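Local coordinates for protein CHIR AB1 (Gallus gallus, PDB 2VSD) that probably binds the Fc region of avian antibody as a classical Fc receptor of the chicken, here represented by its extracellular immunoglobulin domain, at residues L10-G15 with D20-R25; L24-P29 with A33-W38; F45-D50 with D54-S59; F58-A61 with E66-G69. All coordinates share one frame; numbering follows the deposited sequence.

Interaction 1: L10-G15 with D20-R25; sequences LHPSQG and DTVTLR. Unlike the reference sequence in segment 20-25: T21 (reference Asn).
H11 and T23 join the two segments through a reciprocal pair of backbone hydrogen bonds, the hydrogen-bonded pair of an antiparallel hairpin. H11 N donates to T23 O at 2.9 Å, and T23 N returns a bond of equal length to H11 O. A CA-H...O contact adds to the same seam, L10 CA sitting 3.5 Å from T23 O. The pairing stops at this point, where a cis peptide precedes P12; P12 CD still rests against T21 O.

The apolar part lies on the buried face of the sheet. L10 and L24 run side by side and point the same way, with L10 CD1 3.8 Å from L24 CD2. With CG of L10 anti to the backbone N (chi1 163°), the same CD1 also meets V22 CB at 3.9 Å, the two side chains crossing obliquely.

Three waters serve the outer face and the turn. One, at the edge of the imidazole and in its plane, links H11 ND1 to T23 O; a second gives its protons to H11 O and T21 O and accepts from T23 OG1; the third joins G15 O to D20 OD2, an oxygen that also accepts from S17 N.

Strand 21-27 is the middle strand of its sheet, bonded on its other flank to strand 55-61, where V22 and L24 pack on F60 and the T23 hydroxyl bonds to that of S59.

Interaction 2: L24-P29 with A33-W38; sequences LRCHLP and AWVQLW
C26 and V35 meet at the middle of a wholly apolar contact between the two sheets of the immunoglobulin sandwich. C26 SG lies 3.8 Å from V35 CG1, and C26 CB is almost as near to the same methyl. With SG anti to the backbone N (chi1 -174°), the sulfur reaches inward between the sheets to form the disulfide with C73, the bond that pins together the two halves of this fold. V35 uses both of its branches: while CG1 takes the cysteine, CG2 meets L28 CD1 tip to tip at 4.2 Å. The other methyl of L28, CD2, sits against A33 CB at 4.1 Å. At the far end L24 and L37 cross at about a right angle, L37 CD1 touching L24 CB at 4.0 Å.

Against this buried row stand R25 and H27, partly exposed on the outer face of segment 24-29 and outside the packing; R25 bridges to E57. W34 and Q36 point away from segment 24-29, and with W38 they pack against the second subunit, another copy of this protein. W38 NE1 donates to Q36 OE1 at 2.9 Å, the oxygen lying in the indole plane.

Strand 21-27 is held between strands 7-11 and 55-61 of one sheet, and strand 33-39 between strands 42-49 and 69-78 of the other, so the contact joins the central parts of both.

Interaction 3: F45-D50 with D54-S59; sequences FDKEKD and DAAEFS. Unlike the reference sequence in segment 45-50: D46 (reference Asn).
The F58 ring takes the aliphatic chain of K47 over one face and the backbone carbon D46 C near its plane at the edge. K47 CD stands 3.7 Å above that plane, offset toward the rim, a CH-pi contact; the two side chains slide past each other in opposite directions. F45 CB reaches F58 CD1 obliquely at 3.7 Å, and the F45 ring itself goes on to meet that of F60.

The segments belong to outermost strands of the two sheets of the immunoglobulin sandwich, and their N-to-C directions differ by 147°. They close one side of the sandwich with side chains. The polar link is made by K47: with CG lodged between the backbone N and carbonyl carbon (chi1 67°) and the chain bent at chi3, the ammonium passes the phenyl ring and donates to E57 O at 2.9 Å, nearly along the C=O axis. The same nitrogen is weakly bonded to a water that accepts from E57 N, so both peptide groups of E57 are engaged. With a serine in place of K47, E57 O would probably be left without this donor and one face of F58 would lose its aliphatic cover.

D46 points the other way and forms a salt bridge with R74 of the second subunit. Nearer the turn, K49 CB packs on A56 CB at 4.2 Å, and K49 CG passes 3.6 Å from A55 O. Bends at chi3 and chi4 curl its ammonium back among carbonyls, including Q53 O and M31 O, and K49 NZ donates to D50 O at 2.8 Å.

Interaction 4: F58-A61 with E66-G69; sequences FSFA and EDAG. With NAG (2-acetamido-2-deoxy-beta-D-glucopyranose), chain B.
D67 and F60 are turned toward each other by their first torsions: CG of D67 is anti to its carbonyl carbon (chi1 -74°), while the F60 ring is swung between its own backbone N and carbonyl carbon (chi1 55°). The contact lies at the end of the immunoglobulin sandwich, where the chain leaving strand 55-61 returns toward strand 69-78. D67 accepts at its backbone O a bond from Y71 OH, four residues on, the tyrosine corner of this fold.

Direct touch across the segments is slight. D67 OD1 comes to 4.5 Å from F60 CE1, obliquely to the ring, and D67 OD2 stays 4.1 Å from A61 O. A water fills the gap between these two acceptors, giving one proton to A61 O at 2.9 Å and the other to D67 OD2 at 2.6 Å. The carboxylate is otherwise well provided for: OD1 forms a salt bridge with R44, whose guanidinium also makes a cation-pi contact with F60, and OD2 accepts from the backbone N of T63 and of N64. These donors fix its rotation and probably favour the charged form.

The outer side of segment 66-69 packs against the first sugar of a glycan, which is probably attached to N40. G69 has a phi of 138°, and any CB there would collide with NAG C1 and press on the preceding carbonyl. A68 O approaches NAG C1 to 3.3 Å. E66 CG lies 3.5 Å from NAG O3, and the acetamide NAG N2 donates to E66 O at 2.8 Å.

Strand 21-27 passes from interaction 1 into interaction 2 through the shared L24 and R25, and strand 55-61 passes from interaction 3 into interaction 4 through F58 and S59. The two strands are neighbours, tied where L24 O lies 2.9 Å from F58 N. Interactions 2 and 3, with centres about 5 Å apart, both bridge the two sheets and touch the second subunit; L37 N and F45 O are 2.7 Å apart between them. Packing of F45 CE2 on F60 CD2 at 3.6 Å ties interaction 3 to interaction 4, the one that adjoins the glycan directly; the side chain of L10 in interaction 1 is about 12 Å from a bound NAG.

Interaction 1: L10-G15 with D20-R25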
loop_
_atom_site.group_PDB
_atom_site.type_symbol
_atom_site.label_atom_id
_atom_site.label_comp_id
_atom_site.label_asym_id
_atom_site.label_seq_id
_atom_site.Cartn_x
_atom_site.Cartn_y
_atom_site.Cartn_z
ATOM N N LEU A 10 -16.418 8.411 -8.454
ATOM C CA LEU A 10 -15.561 8.991 -9.485
ATOM C C LEU A 10 -16.249 10.168 -10.174
ATOM O O LEU A 10 -17.381 10.018 -10.659
ATOM C CB LEU A 10 -15.214 7.903 -10.491
ATOM C CG LEU A 10 -14.676 8.354 -11.859
ATOM C CD1 LEU A 10 -13.259 8.910 -11.725
ATOM C CD2 LEU A 10 -14.721 7.203 -12.862
ATOM N N HIS A 11 -15.563 11.313 -10.249
ATOM C CA HIS A 11 -16.130 12.495 -10.939
ATOM C C HIS A 11 -15.017 13.179 -11.709
ATOM O O HIS A 11 -13.968 13.447 -11.142
ATOM C CB HIS A 11 -16.736 13.504 -9.949
ATOM C CG HIS A 11 -17.870 12.946 -9.133
ATOM N ND1 HIS A 11 -17.684 12.389 -7.885
ATOM C CD2 HIS A 11 -19.186 12.800 -9.415
ATOM C CE1 HIS A 11 -18.842 11.950 -7.419
ATOM N NE2 HIS A 11 -19.770 12.185 -8.330
ATOM N N PRO A 12 -15.233 13.457 -13.003
ATOM C CA PRO A 12 -16.339 12.995 -13.827
ATOM C C PRO A 12 -16.169 11.504 -14.151
ATOM O O PRO A 12 -15.044 10.976 -14.087
ATOM C CB PRO A 12 -16.167 13.822 -15.109
ATOM C CG PRO A 12 -14.657 14.028 -15.171
ATOM C CD PRO A 12 -14.289 14.294 -13.765
ATOM N N SER A 13 -17.263 10.837 -14.507
ATOM C CA SER A 13 -17.178 9.414 -14.861
ATOM C C SER A 13 -17.460 9.150 -16.347
ATOM O O SER A 13 -17.089 8.104 -16.874
ATOM C CB SER A 13 -18.124 8.599 -13.988
ATOM O OG SER A 13 -19.415 9.176 -14.025
ATOM N N GLN A 14 -18.109 10.108 -17.018
ATOM C CA GLN A 14 -18.442 9.962 -18.435
ATOM C C GLN A 14 -17.674 10.946 -19.298
ATOM O O GLN A 14 -17.446 12.081 -18.858
ATOM C CB GLN A 14 -19.943 10.136 -18.683
ATOM C CG GLN A 14 -20.827 9.208 -17.821
ATOM C CD GLN A 14 -20.720 7.762 -18.237
ATOM O OE1 GLN A 14 -20.455 7.472 -19.404
ATOM N NE2 GLN A 14 -20.902 6.839 -17.275
ATOM N N GLY A 15 -17.300 10.485 -20.491
ATOM C CA GLY A 15 -16.554 11.268 -21.487
ATOM C C GLY A 15 -15.173 11.747 -21.010
ATOM O O GLY A 15 -14.680 12.782 -21.463
ATOM N N ASP A 20 -7.775 15.321 -18.859
ATOM C CA ASP A 20 -8.788 15.716 -17.896
ATOM C C ASP A 20 -8.319 15.397 -16.487
ATOM O O ASP A 20 -7.488 14.519 -16.305
ATOM C CB ASP A 20 -10.096 14.971 -18.135
ATOM C CG ASP A 20 -10.805 15.402 -19.368
ATOM O OD1 ASP A 20 -10.420 16.423 -20.006
ATOM O OD2 ASP A 20 -11.750 14.668 -19.720
ATOM N N THR A 21 -8.849 16.113 -15.492
ATOM C CA THR A 21 -8.567 15.810 -14.083
ATOM C C THR A 21 -9.760 15.041 -13.484
ATOM O O THR A 21 -10.930 15.420 -13.683
ATOM C CB THR A 21 -8.210 17.127 -13.295
ATOM O OG1 THR A 21 -7.044 17.686 -13.896
ATOM C CG2 THR A 21 -7.927 16.843 -11.797
ATOM N N VAL A 22 -9.478 13.922 -12.823
ATOM C CA VAL A 22 -10.517 13.145 -12.161
ATOM C C VAL A 22 -10.302 13.146 -10.650
ATOM O O VAL A 22 -9.186 13.312 -10.167
ATOM C CB VAL A 22 -10.638 11.677 -12.668
ATOM C CG1 VAL A 22 -11.011 11.625 -14.148
ATOM C CG2 VAL A 22 -9.305 10.880 -12.419
ATOM N N THR A 23 -11.396 12.945 -9.928
ATOM C CA THR A 23 -11.370 12.885 -8.489
ATOM C C THR A 23 -12.047 11.588 -8.091
ATOM O O THR A 23 -13.215 11.323 -8.465
ATOM C CB THR A 23 -12.139 14.071 -7.846
ATOM O OG1 THR A 23 -11.472 15.303 -8.154
ATOM C CG2 THR A 23 -12.147 13.895 -6.324
ATOM N N LEU A 24 -11.314 10.789 -7.327
ATOM C CA LEU A 24 -11.817 9.571 -6.738
ATOM C C LEU A 24 -11.990 9.856 -5.258
ATOM O O LEU A 24 -11.007 10.113 -4.549
ATOM C CB LEU A 24 -10.790 8.429 -6.893
ATOM C CG LEU A 24 -10.632 7.727 -8.248
ATOM C CD1 LEU A 24 -11.865 6.894 -8.601
ATOM C CD2 LEU A 24 -10.246 8.675 -9.380
ATOM N N ARG A 25 -13.232 9.836 -4.807
ATOM C CA ARG A 25 -13.525 10.239 -3.439
ATOM C C ARG A 25 -13.860 8.981 -2.639
ATOM O O ARG A 25 -14.816 8.238 -2.974
ATOM C CB ARG A 25 -14.675 11.261 -3.446
ATOM C CG ARG A 25 -15.076 11.751 -2.094
ATOM C CD ARG A 25 -16.096 12.888 -2.217
ATOM N NE ARG A 25 -16.715 13.166 -0.918
ATOM C CZ ARG A 25 -16.293 14.089 -0.057
ATOM N NH1 ARG A 25 -15.242 14.856 -0.342
ATOM N NH2 ARG A 25 -16.941 14.254 1.092
HETATM O O HOH W 1 -15.414 12.021 -6.610
HETATM O O HOH W 2 -12.465 16.170 -10.984
HETATM O O HOH W 3 -13.058 15.085 -22.230
#

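Interaction 2: L24-P29 with A33-W38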
loop_
_atom_site.group_PDB
_atom_site.type_symbol
_atom_site.label_atom_id
_atom_site.label_comp_id
_atom_site.label_asym_id
_atom_site.label_seq_id
_atom_site.Cartn_x
_atom_site.Cartn_y
_atom_site.Cartn_z
ATOM N N LEU A 24 -11.314 10.789 -7.327
ATOM C CA LEU A 24 -11.817 9.571 -6.738
ATOM C C LEU A 24 -11.990 9.856 -5.258
ATOM O O LEU A 24 -11.007 10.113 -4.549
ATOM C CB LEU A 24 -10.790 8.429 -6.893
ATOM C CG LEU A 24 -10.632 7.727 -8.248
ATOM C CD1 LEU A 24 -11.865 6.894 -8.601
ATOM C CD2 LEU A 24 -10.246 8.675 -9.380
ATOM N N ARG A 25 -13.232 9.836 -4.807
ATOM C CA ARG A 25 -13.525 10.239 -3.439
ATOM C C ARG A 25 -13.860 8.981 -2.639
ATOM O O ARG A 25 -14.816 8.238 -2.974
ATOM C CB ARG A 25 -14.675 11.261 -3.446
ATOM C CG ARG A 25 -15.076 11.751 -2.094
ATOM C CD ARG A 25 -16.096 12.888 -2.217
ATOM N NE ARG A 25 -16.715 13.166 -0.918
ATOM C CZ ARG A 25 -16.293 14.089 -0.057
ATOM N NH1 ARG A 25 -15.242 14.856 -0.342
ATOM N NH2 ARG A 25 -16.941 14.254 1.092
ATOM N N CYS A 26 -13.085 8.743 -1.580
ATOM C CA CYS A 26 -13.244 7.534 -0.788
ATOM C C CYS A 26 -13.946 7.933 0.489
ATOM O O CYS A 26 -13.392 8.709 1.293
ATOM C CB CYS A 26 -11.896 6.878 -0.455
ATOM S SG CYS A 26 -12.042 5.259 0.382
ATOM N N HIS A 27 -15.150 7.404 0.661
ATOM C CA HIS A 27 -15.999 7.746 1.819
ATOM C C HIS A 27 -15.830 6.757 2.941
ATOM O O HIS A 27 -15.987 5.564 2.742
ATOM C CB HIS A 27 -17.470 7.749 1.407
ATOM C CG HIS A 27 -17.792 8.756 0.352
ATOM N ND1 HIS A 27 -17.793 8.453 -0.995
ATOM C CD2 HIS A 27 -18.124 10.067 0.444
ATOM C CE1 HIS A 27 -18.106 9.533 -1.690
ATOM N NE2 HIS A 27 -18.318 10.525 -0.840
ATOM N N LEU A 28 -15.526 7.257 4.135
ATOM C CA LEU A 28 -15.400 6.370 5.289
ATOM C C LEU A 28 -15.781 7.085 6.587
ATOM O O LEU A 28 -16.100 8.271 6.549
ATOM C CB LEU A 28 -14.021 5.676 5.353
ATOM C CG LEU A 28 -12.565 6.150 5.118
ATOM C CD1 LEU A 28 -12.368 7.333 4.160
ATOM C CD2 LEU A 28 -11.752 6.340 6.417
ATOM N N PRO A 29 -15.770 6.361 7.728
ATOM C CA PRO A 29 -16.146 7.004 8.998
ATOM C C PRO A 29 -15.204 8.112 9.474
ATOM O O PRO A 29 -14.056 8.216 9.014
ATOM C CB PRO A 29 -16.147 5.842 10.001
ATOM C CG PRO A 29 -16.272 4.601 9.172
ATOM C CD PRO A 29 -15.469 4.935 7.924
ATOM N N ALA A 33 -7.339 7.918 9.680
ATOM C CA ALA A 33 -7.005 6.686 8.951
ATOM C C ALA A 33 -6.106 6.957 7.748
ATOM O O ALA A 33 -6.093 8.060 7.202
ATOM C CB ALA A 33 -8.272 5.949 8.522
ATOM N N TRP A 34 -5.329 5.952 7.377
ATOM C CA TRP A 34 -4.557 5.965 6.127
ATOM C C TRP A 34 -5.473 5.416 5.056
ATOM O O TRP A 34 -6.053 4.369 5.242
ATOM C CB TRP A 34 -3.280 5.107 6.263
ATOM C CG TRP A 34 -2.163 5.915 6.829
ATOM C CD1 TRP A 34 -1.711 5.915 8.133
ATOM C CD2 TRP A 34 -1.383 6.894 6.138
ATOM N NE1 TRP A 34 -0.680 6.805 8.268
ATOM C CE2 TRP A 34 -0.478 7.444 7.075
ATOM C CE3 TRP A 34 -1.337 7.337 4.813
ATOM C CZ2 TRP A 34 0.457 8.392 6.727
ATOM C CZ3 TRP A 34 -0.414 8.303 4.469
ATOM C CH2 TRP A 34 0.475 8.820 5.421
ATOM N N VAL A 35 -5.631 6.150 3.955
ATOM C CA VAL A 35 -6.562 5.708 2.915
ATOM C C VAL A 35 -5.746 5.334 1.683
ATOM O O VAL A 35 -4.803 6.049 1.346
ATOM C CB VAL A 35 -7.566 6.805 2.574
ATOM C CG1 VAL A 35 -8.632 6.274 1.617
ATOM C CG2 VAL A 35 -8.224 7.344 3.862
ATOM N N GLN A 36 -6.092 4.219 1.041
ATOM C CA GLN A 36 -5.360 3.778 -0.150
ATOM C C GLN A 36 -6.242 3.783 -1.396
ATOM O O GLN A 36 -7.403 3.341 -1.332
ATOM C CB GLN A 36 -4.901 2.359 0.060
ATOM C CG GLN A 36 -3.960 2.220 1.255
ATOM C CD GLN A 36 -3.486 0.808 1.500
ATOM O OE1 GLN A 36 -4.102 -0.174 1.060
ATOM N NE2 GLN A 36 -2.381 0.689 2.260
ATOM N N LEU A 37 -5.678 4.195 -2.527
ATOM C CA LEU A 37 -6.364 4.026 -3.788
ATOM C C LEU A 37 -5.624 2.959 -4.578
ATOM O O LEU A 37 -4.426 3.107 -4.831
ATOM C CB LEU A 37 -6.410 5.339 -4.592
ATOM C CG LEU A 37 -7.245 5.267 -5.897
ATOM C CD1 LEU A 37 -8.768 5.246 -5.607
ATOM C CD2 LEU A 37 -6.897 6.465 -6.762
ATOM N N TRP A 38 -6.379 1.959 -5.025
ATOM C CA TRP A 38 -5.853 0.790 -5.735
ATOM C C TRP A 38 -6.374 0.829 -7.151
ATOM O O TRP A 38 -7.550 1.204 -7.381
ATOM C CB TRP A 38 -6.369 -0.486 -5.089
ATOM C CG TRP A 38 -5.709 -0.746 -3.778
ATOM C CD1 TRP A 38 -5.827 0.004 -2.638
ATOM C CD2 TRP A 38 -4.813 -1.819 -3.479
ATOM N NE1 TRP A 38 -5.064 -0.574 -1.617
ATOM C CE2 TRP A 38 -4.427 -1.680 -2.117
ATOM C CE3 TRP A 38 -4.314 -2.904 -4.224
ATOM C CZ2 TRP A 38 -3.534 -2.562 -1.488
ATOM C CZ3 TRP A 38 -3.433 -3.803 -3.600
ATOM C CH2 TRP A 38 -3.050 -3.623 -2.227
#

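Interaction 3: F45-D50 with D54-S59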
loop_
_atom_site.group_PDB
_atom_site.type_symbol
_atom_site.label_atom_id
_atom_site.label_comp_id
_atom_site.label_asym_id
_atom_site.label_seq_id
_atom_site.Cartn_x
_atom_site.Cartn_y
_atom_site.Cartn_z
ATOM N N PHE A 45 -2.018 5.102 -4.898
ATOM C CA PHE A 45 -1.742 6.244 -4.016
ATOM C C PHE A 45 -2.197 5.901 -2.622
ATOM O O PHE A 45 -3.082 5.050 -2.415
ATOM C CB PHE A 45 -2.570 7.469 -4.423
ATOM C CG PHE A 45 -2.305 7.959 -5.817
ATOM C CD1 PHE A 45 -1.024 8.365 -6.191
ATOM C CD2 PHE A 45 -3.344 8.064 -6.732
ATOM C CE1 PHE A 45 -0.777 8.875 -7.466
ATOM C CE2 PHE A 45 -3.111 8.559 -8.011
ATOM C CZ PHE A 45 -1.837 8.959 -8.375
ATOM N N ASP A 46 -1.595 6.567 -1.646
ATOM C CA ASP A 46 -2.206 6.571 -0.321
ATOM C C ASP A 46 -2.093 7.970 0.235
ATOM O O ASP A 46 -1.302 8.777 -0.277
ATOM C CB ASP A 46 -1.625 5.497 0.615
ATOM C CG ASP A 46 -0.171 5.760 1.024
ATOM O OD1 ASP A 46 0.393 6.809 0.700
ATOM O OD2 ASP A 46 0.402 4.862 1.650
ATOM N N LYS A 47 -2.914 8.273 1.234
ATOM C CA LYS A 47 -2.831 9.555 1.937
ATOM C C LYS A 47 -3.536 9.499 3.293
ATOM O O LYS A 47 -4.347 8.608 3.563
ATOM C CB LYS A 47 -3.435 10.670 1.088
ATOM C CG LYS A 47 -4.934 10.540 0.888
ATOM C CD LYS A 47 -5.444 11.574 -0.115
ATOM C CE LYS A 47 -5.393 12.965 0.444
ATOM N NZ LYS A 47 -5.704 13.998 -0.583
ATOM N N GLU A 48 -3.226 10.477 4.133
ATOM C CA GLU A 48 -3.839 10.598 5.452
ATOM C C GLU A 48 -5.238 11.164 5.315
ATOM O O GLU A 48 -5.472 12.037 4.486
ATOM C CB GLU A 48 -3.026 11.577 6.316
ATOM C CG GLU A 48 -1.540 11.307 6.375
ATOM C CD GLU A 48 -0.728 11.904 5.213
ATOM O OE1 GLU A 48 -1.264 12.074 4.080
ATOM O OE2 GLU A 48 0.486 12.173 5.440
ATOM N N LYS A 49 -6.149 10.694 6.154
ATOM C CA LYS A 49 -7.442 11.347 6.294
ATOM C C LYS A 49 -7.652 11.692 7.758
ATOM O O LYS A 49 -7.887 10.795 8.586
ATOM C CB LYS A 49 -8.584 10.458 5.793
ATOM C CG LYS A 49 -9.955 11.159 5.834
ATOM C CD LYS A 49 -11.122 10.192 5.900
ATOM C CE LYS A 49 -11.369 9.658 7.299
ATOM N NZ LYS A 49 -11.837 10.712 8.262
ATOM N N ASP A 50 -7.540 12.986 8.054
ATOM C CA ASP A 50 -7.845 13.539 9.378
ATOM C C ASP A 50 -9.194 13.027 9.894
ATOM O O ASP A 50 -10.122 12.762 9.115
ATOM C CB ASP A 50 -7.800 15.072 9.331
ATOM C CG ASP A 50 -6.420 15.610 8.958
ATOM O OD1 ASP A 50 -5.406 15.105 9.499
ATOM O OD2 ASP A 50 -6.339 16.544 8.119
ATOM N N ASP A 54 -15.012 13.442 6.122
ATOM C CA ASP A 54 -15.924 12.341 5.746
ATOM C C ASP A 54 -15.326 11.445 4.657
ATOM O O ASP A 54 -15.846 10.363 4.395
ATOM C CB ASP A 54 -17.266 12.883 5.226
ATOM C CG ASP A 54 -18.205 13.266 6.340
ATOM O OD1 ASP A 54 -18.368 12.454 7.293
ATOM O OD2 ASP A 54 -18.778 14.378 6.252
ATOM N N ALA A 55 -14.259 11.930 4.022
ATOM C CA ALA A 55 -13.662 11.272 2.839
ATOM C C ALA A 55 -12.211 11.693 2.619
ATOM O O ALA A 55 -11.777 12.743 3.098
ATOM C CB ALA A 55 -14.494 11.602 1.582
ATOM N N ALA A 56 -11.449 10.854 1.918
ATOM C CA ALA A 56 -10.158 11.259 1.363
ATOM C C ALA A 56 -10.421 11.361 -0.125
ATOM O O ALA A 56 -11.118 10.522 -0.660
ATOM C CB ALA A 56 -9.099 10.189 1.614
ATOM N N GLU A 57 -9.881 12.385 -0.777
ATOM C CA GLU A 57 -10.061 12.555 -2.216
ATOM C C GLU A 57 -8.713 12.422 -2.884
ATOM O O GLU A 57 -7.727 13.008 -2.413
ATOM C CB GLU A 57 -10.644 13.935 -2.543
ATOM C CG GLU A 57 -12.127 14.036 -2.255
ATOM C CD GLU A 57 -12.760 15.263 -2.875
ATOM O OE1 GLU A 57 -12.030 16.193 -3.279
ATOM O OE2 GLU A 57 -14.004 15.284 -2.965
ATOM N N PHE A 58 -8.665 11.651 -3.969
ATOM C CA PHE A 58 -7.461 11.531 -4.758
ATOM C C PHE A 58 -7.786 12.208 -6.069
ATOM O O PHE A 58 -8.584 11.684 -6.852
ATOM C CB PHE A 58 -7.132 10.047 -5.010
ATOM C CG PHE A 58 -6.924 9.251 -3.755
ATOM C CD1 PHE A 58 -5.636 9.088 -3.225
ATOM C CD2 PHE A 58 -8.006 8.688 -3.074
ATOM C CE1 PHE A 58 -5.439 8.363 -2.060
ATOM C CE2 PHE A 58 -7.821 7.971 -1.899
ATOM C CZ PHE A 58 -6.537 7.803 -1.391
ATOM N N SER A 59 -7.181 13.356 -6.330
ATOM C CA SER A 59 -7.441 14.061 -7.582
ATOM C C SER A 59 -6.163 14.031 -8.386
ATOM O O SER A 59 -5.082 14.334 -7.840
ATOM C CB SER A 59 -7.856 15.512 -7.339
ATOM O OG SER A 59 -9.097 15.578 -6.676
HETATM O O HOH W 4 -8.496 14.210 1.031
#

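Interaction 4: F58-A61 with E66-G69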
loop_
_atom_site.group_PDB
_atom_site.type_symbol
_atom_site.label_atom_id
_atom_site.label_comp_id
_atom_site.label_asym_id
_atom_site.label_seq_id
_atom_site.Cartn_x
_atom_site.Cartn_y
_atom_site.Cartn_z
ATOM N N PHE A 58 -8.665 11.651 -3.969
ATOM C CA PHE A 58 -7.461 11.531 -4.758
ATOM C C PHE A 58 -7.786 12.208 -6.069
ATOM O O PHE A 58 -8.584 11.684 -6.852
ATOM C CB PHE A 58 -7.132 10.047 -5.010
ATOM C CG PHE A 58 -6.924 9.251 -3.755
ATOM C CD1 PHE A 58 -5.636 9.088 -3.225
ATOM C CD2 PHE A 58 -8.006 8.688 -3.074
ATOM C CE1 PHE A 58 -5.439 8.363 -2.060
ATOM C CE2 PHE A 58 -7.821 7.971 -1.899
ATOM C CZ PHE A 58 -6.537 7.803 -1.391
ATOM N N SER A 59 -7.181 13.356 -6.330
ATOM C CA SER A 59 -7.441 14.061 -7.582
ATOM C C SER A 59 -6.163 14.031 -8.386
ATOM O O SER A 59 -5.082 14.334 -7.840
ATOM C CB SER A 59 -7.856 15.512 -7.339
ATOM O OG SER A 59 -9.097 15.578 -6.676
ATOM N N PHE A 60 -6.280 13.652 -9.657
ATOM C CA PHE A 60 -5.103 13.579 -10.533
ATOM C C PHE A 60 -5.465 13.788 -11.991
ATOM O O PHE A 60 -6.641 13.620 -12.411
ATOM C CB PHE A 60 -4.334 12.267 -10.342
ATOM C CG PHE A 60 -5.169 11.021 -10.512
ATOM C CD1 PHE A 60 -5.230 10.365 -11.744
ATOM C CD2 PHE A 60 -5.861 10.475 -9.428
ATOM C CE1 PHE A 60 -5.989 9.209 -11.903
ATOM C CE2 PHE A 60 -6.621 9.333 -9.582
ATOM C CZ PHE A 60 -6.673 8.681 -10.802
ATOM N N ALA A 61 -4.460 14.179 -12.770
ATOM C CA ALA A 61 -4.672 14.335 -14.200
ATOM C C ALA A 61 -4.569 12.974 -14.873
ATOM O O ALA A 61 -3.735 12.143 -14.489
ATOM C CB ALA A 61 -3.638 15.293 -14.768
ATOM N N GLU A 66 -2.913 4.000 -19.524
ATOM C CA GLU A 66 -2.867 3.065 -18.399
ATOM C C GLU A 66 -3.586 3.564 -17.149
ATOM O O GLU A 66 -3.727 2.821 -16.175
ATOM C CB GLU A 66 -1.431 2.592 -18.106
ATOM C CG GLU A 66 -0.821 1.847 -19.336
ATOM C CD GLU A 66 0.593 1.361 -19.069
ATOM O OE1 GLU A 66 1.207 1.836 -18.092
ATOM O OE2 GLU A 66 1.091 0.515 -19.855
ATOM N N ASP A 67 -4.077 4.805 -17.202
ATOM C CA ASP A 67 -4.909 5.347 -16.127
ATOM C C ASP A 67 -6.295 4.717 -16.116
ATOM O O ASP A 67 -6.959 4.731 -15.109
ATOM C CB ASP A 67 -5.057 6.888 -16.220
ATOM C CG ASP A 67 -3.803 7.616 -15.801
ATOM O OD1 ASP A 67 -3.189 7.212 -14.790
ATOM O OD2 ASP A 67 -3.431 8.593 -16.478
ATOM N N ALA A 68 -6.709 4.151 -17.240
ATOM C CA ALA A 68 -8.001 3.478 -17.318
ATOM C C ALA A 68 -7.997 2.250 -16.405
ATOM O O ALA A 68 -6.948 1.700 -16.109
ATOM C CB ALA A 68 -8.271 3.062 -18.774
ATOM N N GLY A 69 -9.160 1.829 -15.925
ATOM C CA GLY A 69 -9.196 0.533 -15.240
ATOM C C GLY A 69 -10.047 0.540 -13.998
ATOM O O GLY A 69 -10.917 1.411 -13.816
HETATM C C1 NAG B . -5.765 -1.328 -15.764
HETATM C C2 NAG B . -4.499 -0.914 -16.527
HETATM C C3 NAG B . -4.781 -0.364 -17.946
HETATM C C4 NAG B . -5.836 -1.206 -18.672
HETATM C C5 NAG B . -7.018 -1.508 -17.731
HETATM C C6 NAG B . -8.125 -2.393 -18.333
HETATM C C7 NAG B . -2.627 -0.256 -15.040
HETATM C C8 NAG B . -2.369 -1.687 -14.800
HETATM N N2 NAG B . -3.691 0.075 -15.795
HETATM O O3 NAG B . -3.548 -0.318 -18.670
HETATM O O4 NAG B . -6.435 -0.546 -19.777
HETATM O O5 NAG B . -6.542 -2.177 -16.568
HETATM O O6 NAG B . -7.524 -3.588 -18.834
HETATM O O7 NAG B . -1.865 0.556 -14.459
HETATM O O HOH W 5 -1.968 9.877 -14.729
#